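Local coordinates for SmhA (Serratia marcescens, PDB 7A27), which is the A component of Smh, a three-protein alpha-pore-forming toxin, captured in its soluble form and probably contributing to pore assembly on target membranes, at residues Gln66-Gln70 with Asn71-Glu75; Ala25-Asn28 with Gln29-Asn33. All blocks are in the same frame, centred on the assembly; numbering follows the deposited sequence.

Overall arrangement
Two local contacts, each within a single helix, illustrate how a long helical bundle, consistent with the ClyA-like toxins, combines backbone hydrogen bonding with side-chain packing. Interaction 2 (Ala25-Asn33) lies in helix 14-37, buried near the middle of the molecule; interaction 1 (Gln66-Glu75) lies on the next helix, 48-96, partly at the surface. Interaction 2 keeps mainly alpha-type bonding, with a leucine-tyrosine pair and a serine hydroxyl bonded to the backbone, whereas interaction 1 contains a wider pi-type turn and pairs a phenylalanine with short branched side chains. The two meet where Phe68 packs against Asn28, Gln29 and Ser32, with Lys69 lying against Asn33 beside it.

Interaction 1 (Gln66-Gln70 with Asn71-Glu75); sequences QVFKQ and NTVAE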
loop_
_atom_site.group_PDB
_atom_site.type_symbol
_atom_site.label_atom_id
_atom_site.label_comp_id
_atom_site.label_asym_id
_atom_site.label_seq_id
_atom_site.Cartn_x
_atom_site.Cartn_y
_atom_site.Cartn_z
ATOM N N GLN A 66 13.812 0.836 -1.914
ATOM C CA GLN A 66 14.071 1.683 -3.111
ATOM C C GLN A 66 13.290 1.117 -4.307
ATOM O O GLN A 66 12.620 1.907 -4.977
ATOM C CB GLN A 66 15.568 1.770 -3.401
ATOM C CG GLN A 66 15.940 2.419 -4.733
ATOM C CD GLN A 66 17.435 2.400 -4.952
ATOM O OE1 GLN A 66 18.226 2.661 -4.044
ATOM N NE2 GLN A 66 17.846 2.102 -6.175
ATOM N N VAL A 67 13.345 -0.194 -4.548
ATOM C CA VAL A 67 12.639 -0.819 -5.703
ATOM C C VAL A 67 11.134 -0.531 -5.591
ATOM O O VAL A 67 10.537 -0.044 -6.577
ATOM C CB VAL A 67 12.934 -2.319 -5.837
ATOM C CG1 VAL A 67 12.013 -2.969 -6.851
ATOM C CG2 VAL A 67 14.372 -2.567 -6.249
ATOM N N PHE A 68 10.529 -0.816 -4.445
ATOM C CA PHE A 68 9.094 -0.530 -4.226
ATOM C C PHE A 68 8.810 0.954 -4.500
ATOM O O PHE A 68 7.908 1.259 -5.299
ATOM C CB PHE A 68 8.641 -0.864 -2.804
ATOM C CG PHE A 68 7.159 -0.659 -2.614
ATOM C CD1 PHE A 68 6.260 -1.623 -3.026
ATOM C CD2 PHE A 68 6.659 0.510 -2.076
ATOM C CE1 PHE A 68 4.898 -1.424 -2.890
ATOM C CE2 PHE A 68 5.291 0.684 -1.904
ATOM C CZ PHE A 68 4.414 -0.272 -2.325
ATOM N N LYS A 69 9.577 1.847 -3.881
ATOM C CA LYS A 69 9.361 3.316 -3.910
ATOM C C LYS A 69 9.434 3.862 -5.343
ATOM O O LYS A 69 8.521 4.620 -5.708
ATOM C CB LYS A 69 10.396 4.004 -3.015
ATOM C CG LYS A 69 10.055 5.427 -2.605
ATOM C CD LYS A 69 11.239 6.203 -2.066
ATOM C CE LYS A 69 10.930 7.678 -2.015
ATOM N NZ LYS A 69 12.150 8.508 -2.073
ATOM N N GLN A 70 10.466 3.487 -6.117
ATOM C CA GLN A 70 10.782 4.056 -7.462
ATOM C C GLN A 70 10.131 3.276 -8.612
ATOM O O GLN A 70 9.668 3.954 -9.552
ATOM C CB GLN A 70 12.297 4.164 -7.667
ATOM C CG GLN A 70 12.917 5.201 -6.721
ATOM C CD GLN A 70 14.418 5.347 -6.809
ATOM O OE1 GLN A 70 15.050 4.902 -7.761
ATOM N NE2 GLN A 70 15.006 5.990 -5.814
ATOM N N ASN A 71 10.088 1.935 -8.559
ATOM C CA ASN A 71 9.552 1.089 -9.668
ATOM C C ASN A 71 8.096 0.655 -9.429
ATOM O O ASN A 71 7.236 0.987 -10.265
ATOM C CB ASN A 71 10.442 -0.127 -9.927
ATOM C CG ASN A 71 11.845 0.273 -10.345
ATOM O OD1 ASN A 71 12.242 1.431 -10.190
ATOM N ND2 ASN A 71 12.608 -0.662 -10.899
ATOM N N THR A 72 7.830 -0.089 -8.355
ATOM C CA THR A 72 6.498 -0.685 -8.067
ATOM C C THR A 72 5.409 0.395 -7.931
ATOM O O THR A 72 4.280 0.157 -8.392
ATOM C CB THR A 72 6.534 -1.565 -6.816
ATOM O OG1 THR A 72 7.769 -2.276 -6.757
ATOM C CG2 THR A 72 5.389 -2.544 -6.795
ATOM N N VAL A 73 5.689 1.527 -7.298
ATOM C CA VAL A 73 4.670 2.607 -7.165
ATOM C C VAL A 73 4.278 3.086 -8.569
ATOM O O VAL A 73 3.085 3.283 -8.808
ATOM C CB VAL A 73 5.151 3.772 -6.279
ATOM C CG1 VAL A 73 4.231 4.985 -6.395
ATOM C CG2 VAL A 73 5.284 3.352 -4.822
ATOM N N ALA A 74 5.258 3.257 -9.466
ATOM C CA ALA A 74 5.056 3.716 -10.863
ATOM C C ALA A 74 4.202 2.679 -11.599
ATOM O O ALA A 74 3.256 3.091 -12.293
ATOM C CB ALA A 74 6.381 3.972 -11.545
ATOM N N GLU A 75 4.511 1.393 -11.428
ATOM C CA GLU A 75 3.735 0.277 -12.030
ATOM C C GLU A 75 2.257 0.443 -11.628
ATOM O O GLU A 75 1.405 0.359 -12.528
ATOM C CB GLU A 75 4.266 -1.095 -11.595
ATOM C CG GLU A 75 5.667 -1.455 -12.052
ATOM C CD GLU A 75 5.800 -2.099 -13.420
ATOM O OE1 GLU A 75 6.623 -1.596 -14.222
ATOM O OE2 GLU A 75 5.139 -3.155 -13.653
#
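Phe68 packs on Thr72 and Val73, the residues four and five places ahead of it, where helix 48-96 widens into a pi-type turn, a pi bulge within an otherwise alpha-helical stretch. The widening shows in the backbone bonds. Val67 O accepts from both Asn71 N (2.8 Å) and Thr72 N (3.2 Å), which reach it from opposite faces of its carbonyl plane, so the alpha-type and pi-type bonds share one acceptor. One residue on, Phe68 O accepts a pi-type bond from Val73 N at 3.0 Å.

The tight side is the buried one. With CG anti to the backbone N (chi1 -176°), the Phe68 ring swings outward and somewhat forward, toward the next turn, its CD1 lying 3.8 Å from Thr72 CB while Thr72 CG2 faces the same flank of the ring. On the other side of the ring, Phe68 CE2 approaches Val73 CG2 at 4.0 Å, and both neighbours stand roughly perpendicular to the phenylalanine side chain. The ring is buried against Asn28 and Ser32 of helix 14-37, and Thr72 touches Leu133 of helix 104-155.

The other side is looser and faces solvent. Gln66, Gln70 and Asn71 are exposed, and the contacts there are mostly of side chain with backbone: Asn71 CB rests 3.4 Å from Val67 O, and Ala74 CB sits 3.8 Å from Gln70 O.

Interaction 2 (Ala25-Asn28 with Gln29-Asn33); sequences ALLN and QSYSN
Leu27 and Tyr31 form the main side-chain pair on one flank of helix 14-37, an i to i+4 contact of the kind an alpha helix creates by bringing successive turns onto one face. The two cross obliquely. Leu27 CG is anti to its own backbone N (chi1 -177°), while the tyrosine ring takes the other common setting, beside the backbone N (chi1 -70°), and together these bring the leucine over the ring. Leu27 CD1 lies over one face of the Tyr31 ring, 4.2 Å from its centroid and 26° off the normal, a CH-pi contact, while Leu27 CG is 3.5 Å from Tyr31 CE2.

Leu26 and Gln29 are oriented quite differently. Gln29 extends alongside Leu26 in the same direction, with Leu26 CD2 3.6 Å from Gln29 OE1. The amide at the end of Gln29 is held from outside: NE2 bonds to Tyr356 O, and OE1 accepts weakly from Asn359, a calcium-binding residue of this protein whose ion is absent from this chain. Ser30 OG makes a second weak bond to Asn359.

Ser32 turns back on the helix. Its OG gives a hydrogen bond to Asn28 O (2.8 Å), and its N reaches the same oxygen (2.9 Å) from the opposite face of the carbonyl plane, so a buried hydroxyl is satisfied by the backbone.

Around this helix, Leu27 and Tyr31 lie against helix 160-188, Leu27 also touches Leu197 just before strand 198-206, and Asn28 and Ser32 pack on Phe287 of helix 272-299 and meet Phe68 of helix 48-96.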
loop_
_atom_site.group_PDB
_atom_site.type_symbol
_atom_site.label_atom_id
_atom_site.label_comp_id
_atom_site.label_asym_id
_atom_site.label_seq_id
_atom_site.Cartn_x
_atom_site.Cartn_y
_atom_site.Cartn_z
ATOM N N ALA A 25 -0.700 0.017 -0.188
ATOM C CA ALA A 25 0.407 0.528 -1.034
ATOM C C ALA A 25 0.890 1.871 -0.497
ATOM O O ALA A 25 2.102 2.038 -0.433
ATOM C CB ALA A 25 -0.002 0.654 -2.485
ATOM N N LEU A 26 -0.004 2.801 -0.143
ATOM C CA LEU A 26 0.383 4.130 0.396
ATOM C C LEU A 26 1.144 3.931 1.703
ATOM O O LEU A 26 2.171 4.575 1.887
ATOM C CB LEU A 26 -0.851 4.999 0.641
ATOM C CG LEU A 26 -1.534 5.556 -0.595
ATOM C CD1 LEU A 26 -2.877 6.159 -0.228
ATOM C CD2 LEU A 26 -0.674 6.580 -1.288
ATOM N N LEU A 27 0.616 3.109 2.598
ATOM C CA LEU A 27 1.268 2.820 3.893
ATOM C C LEU A 27 2.636 2.180 3.608
ATOM O O LEU A 27 3.614 2.604 4.212
ATOM C CB LEU A 27 0.367 1.924 4.749
ATOM C CG LEU A 27 0.909 1.609 6.135
ATOM C CD1 LEU A 27 1.233 2.867 6.890
ATOM C CD2 LEU A 27 -0.079 0.809 6.944
ATOM N N ASN A 28 2.724 1.248 2.665
ATOM C CA ASN A 28 3.984 0.527 2.355
ATOM C C ASN A 28 4.989 1.524 1.763
ATOM O O ASN A 28 6.202 1.294 1.873
ATOM C CB ASN A 28 3.752 -0.662 1.422
ATOM C CG ASN A 28 4.795 -1.751 1.593
ATOM O OD1 ASN A 28 5.458 -1.835 2.630
ATOM N ND2 ASN A 28 4.931 -2.604 0.587
ATOM N N GLN A 29 4.500 2.596 1.154
ATOM C CA GLN A 29 5.331 3.689 0.588
ATOM C C GLN A 29 6.044 4.350 1.779
ATOM O O GLN A 29 7.274 4.583 1.677
ATOM C CB GLN A 29 4.413 4.624 -0.213
ATOM C CG GLN A 29 5.102 5.629 -1.108
ATOM C CD GLN A 29 4.123 6.436 -1.941
ATOM O OE1 GLN A 29 2.925 6.454 -1.701
ATOM N NE2 GLN A 29 4.628 7.136 -2.948
ATOM N N SER A 30 5.303 4.591 2.877
ATOM C CA SER A 30 5.794 5.248 4.116
ATOM C C SER A 30 6.752 4.301 4.845
ATOM O O SER A 30 7.758 4.784 5.352
ATOM C CB SER A 30 4.661 5.702 5.017
ATOM O OG SER A 30 3.807 6.641 4.375
ATOM N N TYR A 31 6.473 3.001 4.877
ATOM C CA TYR A 31 7.358 1.992 5.521
ATOM C C TYR A 31 8.643 1.842 4.709
ATOM O O TYR A 31 9.666 1.553 5.315
ATOM C CB TYR A 31 6.653 0.655 5.747
ATOM C CG TYR A 31 5.584 0.663 6.810
ATOM C CD1 TYR A 31 5.730 1.401 7.974
ATOM C CD2 TYR A 31 4.476 -0.155 6.711
ATOM C CE1 TYR A 31 4.755 1.399 8.959
ATOM C CE2 TYR A 31 3.498 -0.182 7.689
ATOM C CZ TYR A 31 3.640 0.603 8.809
ATOM O OH TYR A 31 2.698 0.582 9.774
ATOM N N SER A 32 8.598 2.047 3.395
ATOM C CA SER A 32 9.818 2.064 2.546
ATOM C C SER A 32 10.647 3.290 2.922
ATOM O O SER A 32 11.864 3.136 3.085
ATOM C CB SER A 32 9.504 2.078 1.084
ATOM O OG SER A 32 8.750 0.935 0.757
ATOM N N ASN A 33 10.005 4.454 3.061
ATOM C CA ASN A 33 10.702 5.713 3.409
ATOM C C ASN A 33 11.339 5.570 4.794
ATOM O O ASN A 33 12.428 6.140 5.001
ATOM C CB ASN A 33 9.768 6.918 3.361
ATOM C CG ASN A 33 9.512 7.409 1.954
ATOM O OD1 ASN A 33 10.434 7.489 1.129
ATOM N ND2 ASN A 33 8.261 7.774 1.692
#